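Local coordinates for protein toll-like receptor 6, Variable lymphocyte receptor B (Mus musculus, PDB 3A79) that probably recognises diacylated lipopeptides on the cell surface together with Toll-like receptor 2, in innate immune sensing of bacteria, at residues S90-V95 with N114-P119; H222-N227 with T255-E260; L281-L286 with L307-V312. One frame throughout, in Å; residues are numbered along the deposited sequence.

All three contacts lie in the Toll-like receptor 6 part of this fusion and pair parallel segments of successive solenoid coils. Interactions 2 and 3 belong to the main ladder of strands, through neighbours 252-261 and 278-288; the centres of the two interactions are about 9 Å apart, and both reach the sugar on Asn285. Interaction 3, the more buried, has leucines and isoleucines on one face, Met308, Tyr284 and a glycan-held glutamate on the other; interaction 2 has leucines on one, polar side chains on the other. Interaction 1, about 31 Å from interaction 2 between centres, is partly exposed and joins two short strands outside that ladder, with one phenylalanine as its main packing.

Interaction 1. Residues S90-V95 with N114-P119; sequences SLDFHV and NISCCP. With NAG (2-acetamido-2-deoxy-beta-D-glucopyranose), chain L.
Leu91 and Ile115 sit level with each other in a short parallel pairing, their CA atoms 5.0 Å apart. Ser116 N donates to Leu91 O at 3.1 Å, while the bond from Leu91 N to Asn114 O, one residue earlier, is weak. The chains then leave the strand: residues 92 to 95 form a type I turn, in which Asp92 OD1 accepts from His94 N at 3.0 Å as an Asx turn. Within this turn Phe93 faces the other segment, and its side chain carries most of the packing. CG anti to the carbonyl carbon, chi1 -76°, sets the ring against Pro119 and Ile115. Pro119 CA lies over one face, 3.9 Å from the ring centroid in a CH-pi contact, and Pro119 CG comes within 3.6 Å of Phe93 CE1. Ser116 O meets the ring edge in its plane, and Ile115 CG2 approaches CE1 obliquely. Cys118 SG, 3.0 Å from O7 of a sugar's acetyl group, lies off this packing. The pairing links two consecutive leucine-rich repeats apart from the main ladder of strands; Ile115 goes on to touch Leu128 and Phe133, Pro119 reaches Phe142, and the disulfide from Cys117 to Cys139 ties the segment to the following loop.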
loop_
_atom_site.group_PDB
_atom_site.type_symbol
_atom_site.label_atom_id
_atom_site.label_comp_id
_atom_site.label_asym_id
_atom_site.label_seq_id
_atom_site.Cartn_x
_atom_site.Cartn_y
_atom_site.Cartn_z
ATOM N N SER B 90 -4.640 -20.810 -51.219
ATOM C CA SER B 90 -5.354 -20.061 -52.234
ATOM C C SER B 90 -6.796 -19.804 -51.793
ATOM O O SER B 90 -7.375 -20.586 -51.037
ATOM C CB SER B 90 -5.339 -20.826 -53.546
ATOM O OG SER B 90 -5.581 -19.950 -54.632
ATOM N N LEU B 91 -7.372 -18.702 -52.260
ATOM C CA LEU B 91 -8.776 -18.416 -51.991
ATOM C C LEU B 91 -9.484 -17.954 -53.260
ATOM O O LEU B 91 -9.220 -16.863 -53.761
ATOM C CB LEU B 91 -8.917 -17.349 -50.907
ATOM C CG LEU B 91 -10.185 -17.459 -50.059
ATOM C CD1 LEU B 91 -10.663 -16.082 -49.622
ATOM C CD2 LEU B 91 -11.277 -18.196 -50.823
ATOM N N ASP B 92 -10.389 -18.783 -53.767
ATOM C CA ASP B 92 -11.162 -18.448 -54.951
ATOM C C ASP B 92 -12.504 -17.816 -54.554
ATOM O O ASP B 92 -13.377 -18.496 -54.033
ATOM C CB ASP B 92 -11.366 -19.707 -55.795
ATOM C CG ASP B 92 -12.022 -19.423 -57.145
ATOM O OD1 ASP B 92 -12.524 -18.297 -57.354
ATOM O OD2 ASP B 92 -12.040 -20.338 -57.999
ATOM N N PHE B 93 -12.662 -16.515 -54.796
ATOM C CA PHE B 93 -13.885 -15.804 -54.414
ATOM C C PHE B 93 -15.150 -16.255 -55.142
ATOM O O PHE B 93 -16.236 -15.779 -54.835
ATOM C CB PHE B 93 -13.736 -14.295 -54.599
ATOM C CG PHE B 93 -12.924 -13.631 -53.539
ATOM C CD1 PHE B 93 -11.808 -12.887 -53.868
ATOM C CD2 PHE B 93 -13.270 -13.747 -52.211
ATOM C CE1 PHE B 93 -11.050 -12.270 -52.884
ATOM C CE2 PHE B 93 -12.512 -13.135 -51.223
ATOM C CZ PHE B 93 -11.399 -12.396 -51.561
ATOM N N HIS B 94 -15.020 -17.146 -56.117
ATOM C CA HIS B 94 -16.204 -17.653 -56.809
ATOM C C HIS B 94 -16.810 -18.766 -55.958
ATOM O O HIS B 94 -18.014 -19.041 -55.993
ATOM C CB HIS B 94 -15.852 -18.152 -58.214
ATOM C CG HIS B 94 -17.042 -18.578 -59.019
ATOM N ND1 HIS B 94 -17.936 -17.677 -59.560
ATOM C CD2 HIS B 94 -17.489 -19.808 -59.370
ATOM C CE1 HIS B 94 -18.880 -18.333 -60.210
ATOM N NE2 HIS B 94 -18.634 -19.628 -60.110
ATOM N N VAL B 95 -15.945 -19.400 -55.182
ATOM C CA VAL B 95 -16.344 -20.390 -54.201
ATOM C C VAL B 95 -17.596 -19.972 -53.405
ATOM O O VAL B 95 -18.425 -20.812 -53.069
ATOM C CB VAL B 95 -15.146 -20.684 -53.276
ATOM C CG1 VAL B 95 -15.566 -20.760 -51.814
ATOM C CG2 VAL B 95 -14.388 -21.925 -53.764
ATOM N N ASN B 114 -2.375 -16.355 -53.252
ATOM C CA ASN B 114 -3.147 -16.096 -54.466
ATOM C C ASN B 114 -4.615 -15.846 -54.077
ATOM O O ASN B 114 -5.072 -16.328 -53.041
ATOM C CB ASN B 114 -3.007 -17.271 -55.457
ATOM C CG ASN B 114 -3.408 -16.903 -56.915
ATOM O OD1 ASN B 114 -3.561 -15.730 -57.266
ATOM N ND2 ASN B 114 -3.562 -17.925 -57.761
ATOM N N ILE B 115 -5.345 -15.100 -54.903
ATOM C CA ILE B 115 -6.706 -14.663 -54.584
ATOM C C ILE B 115 -7.496 -14.259 -55.847
ATOM O O ILE B 115 -7.009 -13.492 -56.675
ATOM C CB ILE B 115 -6.657 -13.467 -53.592
ATOM C CG1 ILE B 115 -6.673 -13.941 -52.155
ATOM C CG2 ILE B 115 -7.830 -12.544 -53.761
ATOM C CD1 ILE B 115 -7.078 -12.844 -51.226
ATOM N N SER B 116 -8.713 -14.775 -56.008
ATOM C CA SER B 116 -9.573 -14.318 -57.100
ATOM C C SER B 116 -9.623 -12.796 -57.068
ATOM O O SER B 116 -9.622 -12.197 -55.997
ATOM C CB SER B 116 -10.989 -14.896 -56.984
ATOM O OG SER B 116 -11.902 -14.222 -57.846
ATOM N N CYS B 117 -9.659 -12.167 -58.237
ATOM C CA CYS B 117 -9.621 -10.708 -58.295
ATOM C C CYS B 117 -10.957 -10.049 -57.934
ATOM O O CYS B 117 -10.996 -8.865 -57.586
ATOM C CB CYS B 117 -9.120 -10.223 -59.661
ATOM S SG CYS B 117 -7.323 -9.893 -59.784
ATOM N N CYS B 118 -12.049 -10.809 -57.992
ATOM C CA CYS B 118 -13.357 -10.224 -57.713
ATOM C C CYS B 118 -14.083 -10.787 -56.485
ATOM O O CYS B 118 -14.818 -11.778 -56.588
ATOM C CB CYS B 118 -14.256 -10.305 -58.937
ATOM S SG CYS B 118 -15.569 -9.084 -58.892
ATOM N N PRO B 119 -13.879 -10.140 -55.320
ATOM C CA PRO B 119 -14.567 -10.402 -54.056
ATOM C C PRO B 119 -16.047 -10.092 -54.161
ATOM O O PRO B 119 -16.436 -9.195 -54.905
ATOM C CB PRO B 119 -13.919 -9.399 -53.095
ATOM C CG PRO B 119 -12.608 -9.124 -53.668
ATOM C CD PRO B 119 -12.826 -9.127 -55.149
HETATM C C1 NAG L . -20.665 -6.075 -58.868
HETATM C C2 NAG L . -20.826 -7.509 -59.419
HETATM C C3 NAG L . -22.215 -7.843 -60.024
HETATM C C4 NAG L . -23.292 -7.455 -59.005
HETATM C C5 NAG L . -23.100 -6.024 -58.495
HETATM C C6 NAG L . -24.043 -5.807 -57.317
HETATM C C7 NAG L . -18.862 -8.763 -60.012
HETATM C C8 NAG L . -18.223 -9.523 -61.139
HETATM N N2 NAG L . -19.740 -7.814 -60.334
HETATM O O3 NAG L . -22.356 -9.214 -60.427
HETATM O O4 NAG L . -24.607 -7.585 -59.526
HETATM O O5 NAG L . -21.782 -5.698 -58.065
HETATM O O6 NAG L . -23.712 -4.598 -56.678
HETATM O O7 NAG L . -18.580 -9.024 -58.841
#

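Interaction 2. Residues H222-N227 with T255-E260; sequences HLQLSN and TLQHIE. With NAG (2-acetamido-2-deoxy-beta-D-glucopyranose), chain F.
Ser226 CB stands at the edge of the His258 ring, and Gln257 CG rests over one face of that ring, toward the rim. At the other end of the contact the His222 ring turns its edge to Thr255 OG1, though the closeness of this approach is doubtful. Between them run neighbouring parallel strands of a leucine-rich-repeat solenoid, 10° apart in direction, with helix 235-246 in the connection. Four backbone bonds join them, among them Leu225 N to Thr255 O at 2.9 Å. Leu225 and Leu256 lie side by side on the face turned to helix 235-246, CG to CD1 4.2 Å, and Leu225 also packs on Leu238 and Leu242. The other face carries Gln224, Ser226, Thr255 and Gln257. With CG anti to the backbone N (chi1 -160°), Gln224 runs beside Thr255, its CG 3.4 Å from Thr255 CB; its NE2 comes close to Gln257 OE1, but the angle is poor for a hydrogen bond. Asn227 ND2 makes a hydrogen bond to Phe203 O of the neighbouring strand 198-203, and its OD1 stands 3.6 Å from His258 ND1. On the glycan side, His258 CD2 comes within 3.5 Å of C2 of the sugar on Asn285.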
loop_
_atom_site.group_PDB
_atom_site.type_symbol
_atom_site.label_atom_id
_atom_site.label_comp_id
_atom_site.label_asym_id
_atom_site.label_seq_id
_atom_site.Cartn_x
_atom_site.Cartn_y
_atom_site.Cartn_z
ATOM N N HIS B 222 -7.692 8.358 -37.173
ATOM C CA HIS B 222 -6.933 7.671 -36.150
ATOM C C HIS B 222 -5.860 6.840 -36.824
ATOM O O HIS B 222 -6.147 5.960 -37.635
ATOM C CB HIS B 222 -7.873 6.786 -35.328
ATOM C CG HIS B 222 -7.256 6.211 -34.090
ATOM N ND1 HIS B 222 -6.439 6.941 -33.253
ATOM C CD2 HIS B 222 -7.365 4.983 -33.529
ATOM C CE1 HIS B 222 -6.057 6.183 -32.241
ATOM N NE2 HIS B 222 -6.603 4.990 -32.386
ATOM N N LEU B 223 -4.613 7.162 -36.518
ATOM C CA LEU B 223 -3.501 6.347 -36.954
ATOM C C LEU B 223 -3.166 5.449 -35.795
ATOM O O LEU B 223 -3.187 5.888 -34.649
ATOM C CB LEU B 223 -2.292 7.211 -37.279
ATOM C CG LEU B 223 -1.041 6.387 -37.545
ATOM C CD1 LEU B 223 -1.192 5.629 -38.863
ATOM C CD2 LEU B 223 0.144 7.302 -37.576
ATOM N N GLN B 224 -2.858 4.193 -36.072
ATOM C CA GLN B 224 -2.489 3.298 -34.991
ATOM C C GLN B 224 -1.400 2.303 -35.360
ATOM O O GLN B 224 -1.554 1.521 -36.301
ATOM C CB GLN B 224 -3.713 2.570 -34.483
ATOM C CG GLN B 224 -3.500 2.020 -33.114
ATOM C CD GLN B 224 -4.437 0.900 -32.824
ATOM O OE1 GLN B 224 -5.579 0.909 -33.298
ATOM N NE2 GLN B 224 -3.965 -0.095 -32.060
ATOM N N LEU B 225 -0.304 2.342 -34.604
ATOM C CA LEU B 225 0.859 1.508 -34.890
ATOM C C LEU B 225 1.076 0.521 -33.763
ATOM O O LEU B 225 0.981 0.892 -32.596
ATOM C CB LEU B 225 2.139 2.343 -35.040
ATOM C CG LEU B 225 2.201 3.726 -35.683
ATOM C CD1 LEU B 225 3.646 4.036 -35.993
ATOM C CD2 LEU B 225 1.364 3.816 -36.935
ATOM N N SER B 226 1.410 -0.717 -34.121
ATOM C CA SER B 226 1.628 -1.784 -33.151
ATOM C C SER B 226 2.949 -2.522 -33.375
ATOM O O SER B 226 3.322 -2.805 -34.509
ATOM C CB SER B 226 0.469 -2.771 -33.204
ATOM O OG SER B 226 -0.763 -2.121 -32.927
ATOM N N ASN B 227 3.638 -2.839 -32.279
ATOM C CA ASN B 227 4.942 -3.501 -32.315
ATOM C C ASN B 227 6.057 -2.549 -32.754
ATOM O O ASN B 227 6.603 -2.661 -33.854
ATOM C CB ASN B 227 4.921 -4.745 -33.211
ATOM C CG ASN B 227 3.877 -5.783 -32.780
ATOM O OD1 ASN B 227 3.281 -5.698 -31.701
ATOM N ND2 ASN B 227 3.661 -6.776 -33.637
ATOM N N THR B 255 -2.240 6.369 -31.816
ATOM C CA THR B 255 -2.082 5.344 -30.806
ATOM C C THR B 255 -0.863 4.466 -31.063
ATOM O O THR B 255 -0.741 3.833 -32.115
ATOM C CB THR B 255 -3.316 4.481 -30.726
ATOM O OG1 THR B 255 -4.411 5.289 -30.287
ATOM C CG2 THR B 255 -3.105 3.345 -29.747
ATOM N N LEU B 256 0.041 4.453 -30.087
ATOM C CA LEU B 256 1.218 3.596 -30.105
ATOM C C LEU B 256 0.993 2.376 -29.188
ATOM O O LEU B 256 0.687 2.543 -28.019
ATOM C CB LEU B 256 2.434 4.412 -29.650
ATOM C CG LEU B 256 3.266 5.141 -30.722
ATOM C CD1 LEU B 256 2.430 5.567 -31.923
ATOM C CD2 LEU B 256 4.068 6.329 -30.148
ATOM N N GLN B 257 1.122 1.160 -29.718
ATOM C CA GLN B 257 0.918 -0.068 -28.927
ATOM C C GLN B 257 2.160 -0.933 -28.892
ATOM O O GLN B 257 2.788 -1.174 -29.919
ATOM C CB GLN B 257 -0.217 -0.908 -29.494
ATOM C CG GLN B 257 -1.459 -0.944 -28.660
ATOM C CD GLN B 257 -2.538 -1.796 -29.301
ATOM O OE1 GLN B 257 -3.568 -1.280 -29.734
ATOM N NE2 GLN B 257 -2.302 -3.110 -29.376
ATOM N N HIS B 258 2.516 -1.407 -27.708
ATOM C CA HIS B 258 3.699 -2.248 -27.563
ATOM C C HIS B 258 5.039 -1.603 -27.963
ATOM O O HIS B 258 5.882 -2.252 -28.575
ATOM C CB HIS B 258 3.469 -3.539 -28.331
ATOM C CG HIS B 258 2.089 -4.084 -28.150
ATOM N ND1 HIS B 258 1.191 -4.203 -29.189
ATOM C CD2 HIS B 258 1.438 -4.503 -27.040
ATOM C CE1 HIS B 258 0.053 -4.690 -28.731
ATOM N NE2 HIS B 258 0.176 -4.881 -27.431
ATOM N N ILE B 259 5.238 -0.339 -27.589
ATOM C CA ILE B 259 6.483 0.376 -27.870
ATOM C C ILE B 259 7.523 0.096 -26.804
ATOM O O ILE B 259 7.337 0.450 -25.647
ATOM C CB ILE B 259 6.282 1.900 -27.849
ATOM C CG1 ILE B 259 4.858 2.257 -28.242
ATOM C CG2 ILE B 259 7.284 2.603 -28.728
ATOM C CD1 ILE B 259 3.894 2.140 -27.100
ATOM N N GLU B 260 8.620 -0.535 -27.190
ATOM C CA GLU B 260 9.768 -0.629 -26.311
ATOM C C GLU B 260 10.774 0.352 -26.835
ATOM O O GLU B 260 11.178 0.263 -27.990
ATOM C CB GLU B 260 10.385 -2.015 -26.361
ATOM C CG GLU B 260 11.853 -1.994 -25.997
ATOM C CD GLU B 260 12.588 -3.223 -26.475
ATOM O OE1 GLU B 260 13.761 -3.081 -26.904
ATOM O OE2 GLU B 260 11.986 -4.320 -26.427
HETATM C C1 NAG F . 3.932 -5.513 -24.562
HETATM C C2 NAG F . 3.105 -6.766 -24.875
HETATM C C3 NAG F . 3.920 -7.996 -25.251
HETATM C C4 NAG F . 5.205 -7.687 -26.025
HETATM C C5 NAG F . 5.892 -6.382 -25.633
HETATM C C6 NAG F . 6.946 -6.035 -26.683
HETATM C C7 NAG F . 0.911 -7.092 -23.805
HETATM C C8 NAG F . 0.211 -6.637 -22.559
HETATM N N2 NAG F . 2.254 -7.130 -23.751
HETATM O O3 NAG F . 3.091 -8.806 -26.057
HETATM O O4 NAG F . 6.106 -8.772 -25.868
HETATM O O5 NAG F . 4.973 -5.314 -25.504
HETATM O O6 NAG F . 7.629 -4.847 -26.345
HETATM O O7 NAG F . 0.233 -7.401 -24.788
#

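Interaction 3. Residues L281-L286 with L307-V312; sequences LNIYNL and LMIEHV. With NAG (2-acetamido-2-deoxy-beta-D-glucopyranose), chain F; NAG (2-acetamido-2-deoxy-beta-D-glucopyranose), chain G; NAG (2-acetamido-2-deoxy-beta-D-glucopyranose), chain C.
Met308 hangs its methyl over one face of the Tyr284 ring, CE 4.2 Å from CZ and displaced toward the rim, with SD set obliquely in a Met-aromatic contact. A bend at the last torsion, chi3 75°, carries CE over the ring, while Met308 CB lies 3.5 Å from Asn282 OD1. On the opposite face of the sheet Leu281 and Leu307 run side by side, CG to CD1 3.6 Å, and the CD1 atoms of Ile283 and Ile309 touch at 4.3 Å. Backbone bonds keep this register, among them Ile283 N to Met308 O at 2.8 Å. Such strictly paired parallel strands, hydrophobic toward the interior, form the ladder of a leucine-rich-repeat solenoid; Phe270 and Phe328, from helices 263-273 and 321-329, close over the inner side chains. Glu310, on the Tyr284 side, is gripped by two linked sugars of one glycan: O6 of one donates to OE1 at 2.8 Å, and the amide N2 of the other to OE2 at 3.0 Å. An alanine here would probably leave that O6 and N2 without their carboxylate acceptor and the glycan freer to move. At the corner, Asn285 ND2 is bonded covalently to C1 of a third sugar, and Asn285 CB meets the His311 ring at its edge. Farther out, Asp340 OD2 holds His311 ND1, and a weak hydrogen bond joins Asn282 ND2 to Thr255 OG1.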
loop_
_atom_site.group_PDB
_atom_site.type_symbol
_atom_site.label_atom_id
_atom_site.label_comp_id
_atom_site.label_asym_id
_atom_site.label_seq_id
_atom_site.Cartn_x
_atom_site.Cartn_y
_atom_site.Cartn_z
ATOM N N LEU B 281 -3.269 11.687 -28.074
ATOM C CA LEU B 281 -2.155 10.755 -28.176
ATOM C C LEU B 281 -2.287 9.659 -27.128
ATOM O O LEU B 281 -2.428 9.952 -25.943
ATOM C CB LEU B 281 -0.844 11.497 -27.969
ATOM C CG LEU B 281 0.398 10.638 -28.104
ATOM C CD1 LEU B 281 0.301 9.842 -29.383
ATOM C CD2 LEU B 281 1.603 11.529 -28.124
ATOM N N ASN B 282 -2.254 8.401 -27.562
ATOM C CA ASN B 282 -2.402 7.264 -26.647
ATOM C C ASN B 282 -1.264 6.268 -26.774
ATOM O O ASN B 282 -0.864 5.906 -27.879
ATOM C CB ASN B 282 -3.719 6.535 -26.896
ATOM C CG ASN B 282 -4.894 7.475 -26.985
ATOM O OD1 ASN B 282 -5.371 7.983 -25.974
ATOM N ND2 ASN B 282 -5.374 7.715 -28.203
ATOM N N ILE B 283 -0.750 5.820 -25.640
ATOM C CA ILE B 283 0.324 4.835 -25.629
ATOM C C ILE B 283 -0.052 3.657 -24.726
ATOM O O ILE B 283 -0.474 3.849 -23.592
ATOM C CB ILE B 283 1.661 5.479 -25.190
ATOM C CG1 ILE B 283 2.065 6.567 -26.177
ATOM C CG2 ILE B 283 2.751 4.436 -25.060
ATOM C CD1 ILE B 283 3.105 7.523 -25.643
ATOM N N TYR B 284 0.089 2.443 -25.248
ATOM C CA TYR B 284 -0.306 1.222 -24.544
ATOM C C TYR B 284 0.869 0.260 -24.435
ATOM O O TYR B 284 1.488 -0.071 -25.436
ATOM C CB TYR B 284 -1.430 0.527 -25.309
ATOM C CG TYR B 284 -2.808 1.118 -25.103
ATOM C CD1 TYR B 284 -3.556 0.793 -23.976
ATOM C CD2 TYR B 284 -3.377 1.978 -26.042
ATOM C CE1 TYR B 284 -4.827 1.319 -23.777
ATOM C CE2 TYR B 284 -4.652 2.510 -25.851
ATOM C CZ TYR B 284 -5.370 2.175 -24.714
ATOM O OH TYR B 284 -6.630 2.684 -24.498
ATOM N N ASN B 285 1.173 -0.204 -23.229
ATOM C CA ASN B 285 2.256 -1.176 -23.046
ATOM C C ASN B 285 3.595 -0.592 -23.527
ATOM O O ASN B 285 4.253 -1.121 -24.421
ATOM C CB ASN B 285 1.875 -2.511 -23.721
ATOM C CG ASN B 285 2.971 -3.563 -23.674
ATOM O OD1 ASN B 285 3.823 -3.580 -22.778
ATOM N ND2 ASN B 285 2.925 -4.479 -24.654
ATOM N N LEU B 286 3.980 0.513 -22.897
ATOM C CA LEU B 286 5.288 1.136 -23.073
ATOM C C LEU B 286 6.374 0.474 -22.207
ATOM O O LEU B 286 6.119 0.116 -21.055
ATOM C CB LEU B 286 5.189 2.627 -22.726
ATOM C CG LEU B 286 6.464 3.454 -22.594
ATOM C CD1 LEU B 286 7.089 3.630 -23.949
ATOM C CD2 LEU B 286 6.140 4.795 -21.982
ATOM N N LEU B 307 -2.691 13.462 -23.533
ATOM C CA LEU B 307 -1.787 12.316 -23.469
ATOM C C LEU B 307 -2.377 11.250 -22.550
ATOM O O LEU B 307 -2.922 11.550 -21.486
ATOM C CB LEU B 307 -0.408 12.726 -22.969
ATOM C CG LEU B 307 0.637 11.619 -23.076
ATOM C CD1 LEU B 307 0.672 11.092 -24.494
ATOM C CD2 LEU B 307 1.997 12.148 -22.663
ATOM N N MET B 308 -2.282 9.998 -22.969
ATOM C CA MET B 308 -2.816 8.906 -22.176
ATOM C C MET B 308 -1.883 7.705 -22.261
ATOM O O MET B 308 -1.754 7.084 -23.316
ATOM C CB MET B 308 -4.196 8.515 -22.682
ATOM C CG MET B 308 -5.008 7.732 -21.674
ATOM S SD MET B 308 -5.579 6.134 -22.265
ATOM C CE MET B 308 -4.051 5.231 -22.175
ATOM N N ILE B 309 -1.228 7.386 -21.149
ATOM C CA ILE B 309 -0.305 6.261 -21.092
ATOM C C ILE B 309 -0.840 5.195 -20.140
ATOM O O ILE B 309 -1.274 5.508 -19.031
ATOM C CB ILE B 309 1.092 6.714 -20.643
ATOM C CG1 ILE B 309 1.521 7.945 -21.437
ATOM C CG2 ILE B 309 2.095 5.613 -20.852
ATOM C CD1 ILE B 309 3.001 8.229 -21.367
ATOM N N GLU B 310 -0.819 3.938 -20.579
ATOM C CA GLU B 310 -1.347 2.841 -19.774
ATOM C C GLU B 310 -0.506 1.591 -19.891
ATOM O O GLU B 310 -0.259 1.097 -20.985
ATOM C CB GLU B 310 -2.797 2.509 -20.145
ATOM C CG GLU B 310 -3.530 1.728 -19.052
ATOM C CD GLU B 310 -4.933 1.270 -19.447
ATOM O OE1 GLU B 310 -5.673 2.042 -20.109
ATOM O OE2 GLU B 310 -5.295 0.131 -19.073
ATOM N N HIS B 311 -0.096 1.068 -18.744
ATOM C CA HIS B 311 0.716 -0.142 -18.679
ATOM C C HIS B 311 2.146 0.153 -19.063
ATOM O O HIS B 311 2.507 0.086 -20.232
ATOM C CB HIS B 311 0.162 -1.250 -19.574
ATOM C CG HIS B 311 0.792 -2.582 -19.323
ATOM N ND1 HIS B 311 0.933 -3.108 -18.057
ATOM C CD2 HIS B 311 1.331 -3.491 -20.168
ATOM C CE1 HIS B 311 1.530 -4.281 -18.133
ATOM N NE2 HIS B 311 1.780 -4.540 -19.404
ATOM N N VAL B 312 2.964 0.474 -18.073
ATOM C CA VAL B 312 4.327 0.874 -18.344
ATOM C C VAL B 312 5.275 -0.031 -17.599
ATOM O O VAL B 312 5.266 -0.064 -16.371
ATOM C CB VAL B 312 4.574 2.317 -17.907
ATOM C CG1 VAL B 312 6.017 2.700 -18.179
ATOM C CG2 VAL B 312 3.616 3.250 -18.627
HETATM C C1 NAG F . 3.932 -5.513 -24.562
HETATM C C2 NAG F . 3.105 -6.766 -24.875
HETATM C C3 NAG F . 3.920 -7.996 -25.251
HETATM C C4 NAG F . 5.205 -7.687 -26.025
HETATM C C5 NAG F . 5.892 -6.382 -25.633
HETATM C C6 NAG F . 6.946 -6.035 -26.683
HETATM C C7 NAG F . 0.911 -7.092 -23.805
HETATM C C8 NAG F . 0.211 -6.637 -22.559
HETATM N N2 NAG F . 2.254 -7.130 -23.751
HETATM O O3 NAG F . 3.091 -8.806 -26.057
HETATM O O4 NAG F . 6.106 -8.772 -25.868
HETATM O O5 NAG F . 4.973 -5.314 -25.504
HETATM O O6 NAG F . 7.629 -4.847 -26.345
HETATM O O7 NAG F . 0.233 -7.401 -24.788
HETATM C C1 NAG G . -9.107 1.850 -17.966
HETATM C C2 NAG G . -8.685 0.435 -17.536
HETATM C C3 NAG G . -8.722 -0.551 -18.694
HETATM C C4 NAG G . -10.099 -0.511 -19.347
HETATM C C5 NAG G . -10.349 0.910 -19.844
HETATM C C6 NAG G . -11.741 1.067 -20.439
HETATM C C7 NAG G . -7.251 0.162 -15.601
HETATM C C8 NAG G . -5.843 -0.052 -15.098
HETATM N N2 NAG G . -7.379 0.382 -16.908
HETATM O O3 NAG G . -8.335 -1.841 -18.262
HETATM O O4 NAG G . -10.158 -1.453 -20.403
HETATM O O5 NAG G . -10.248 1.856 -18.800
HETATM O O6 NAG G . -12.701 0.985 -19.407
HETATM O O7 NAG G . -8.224 0.147 -14.830
HETATM C C1 NAG C . -8.376 6.567 -15.615
HETATM C C2 NAG C . -9.732 6.379 -16.301
HETATM C C3 NAG C . -10.128 4.916 -16.519
HETATM C C4 NAG C . -8.969 4.023 -16.968
HETATM C C5 NAG C . -7.694 4.351 -16.192
HETATM C C6 NAG C . -6.505 3.629 -16.800
HETATM C C7 NAG C . -11.460 8.076 -15.964
HETATM C C8 NAG C . -12.589 8.546 -15.086
HETATM N N2 NAG C . -10.773 7.019 -15.518
HETATM O O3 NAG C . -11.196 4.836 -17.447
HETATM O O4 NAG C . -9.367 2.664 -16.798
HETATM O O5 NAG C . -7.414 5.735 -16.220
HETATM O O6 NAG C . -6.527 3.836 -18.194
HETATM O O7 NAG C . -11.207 8.656 -17.026
#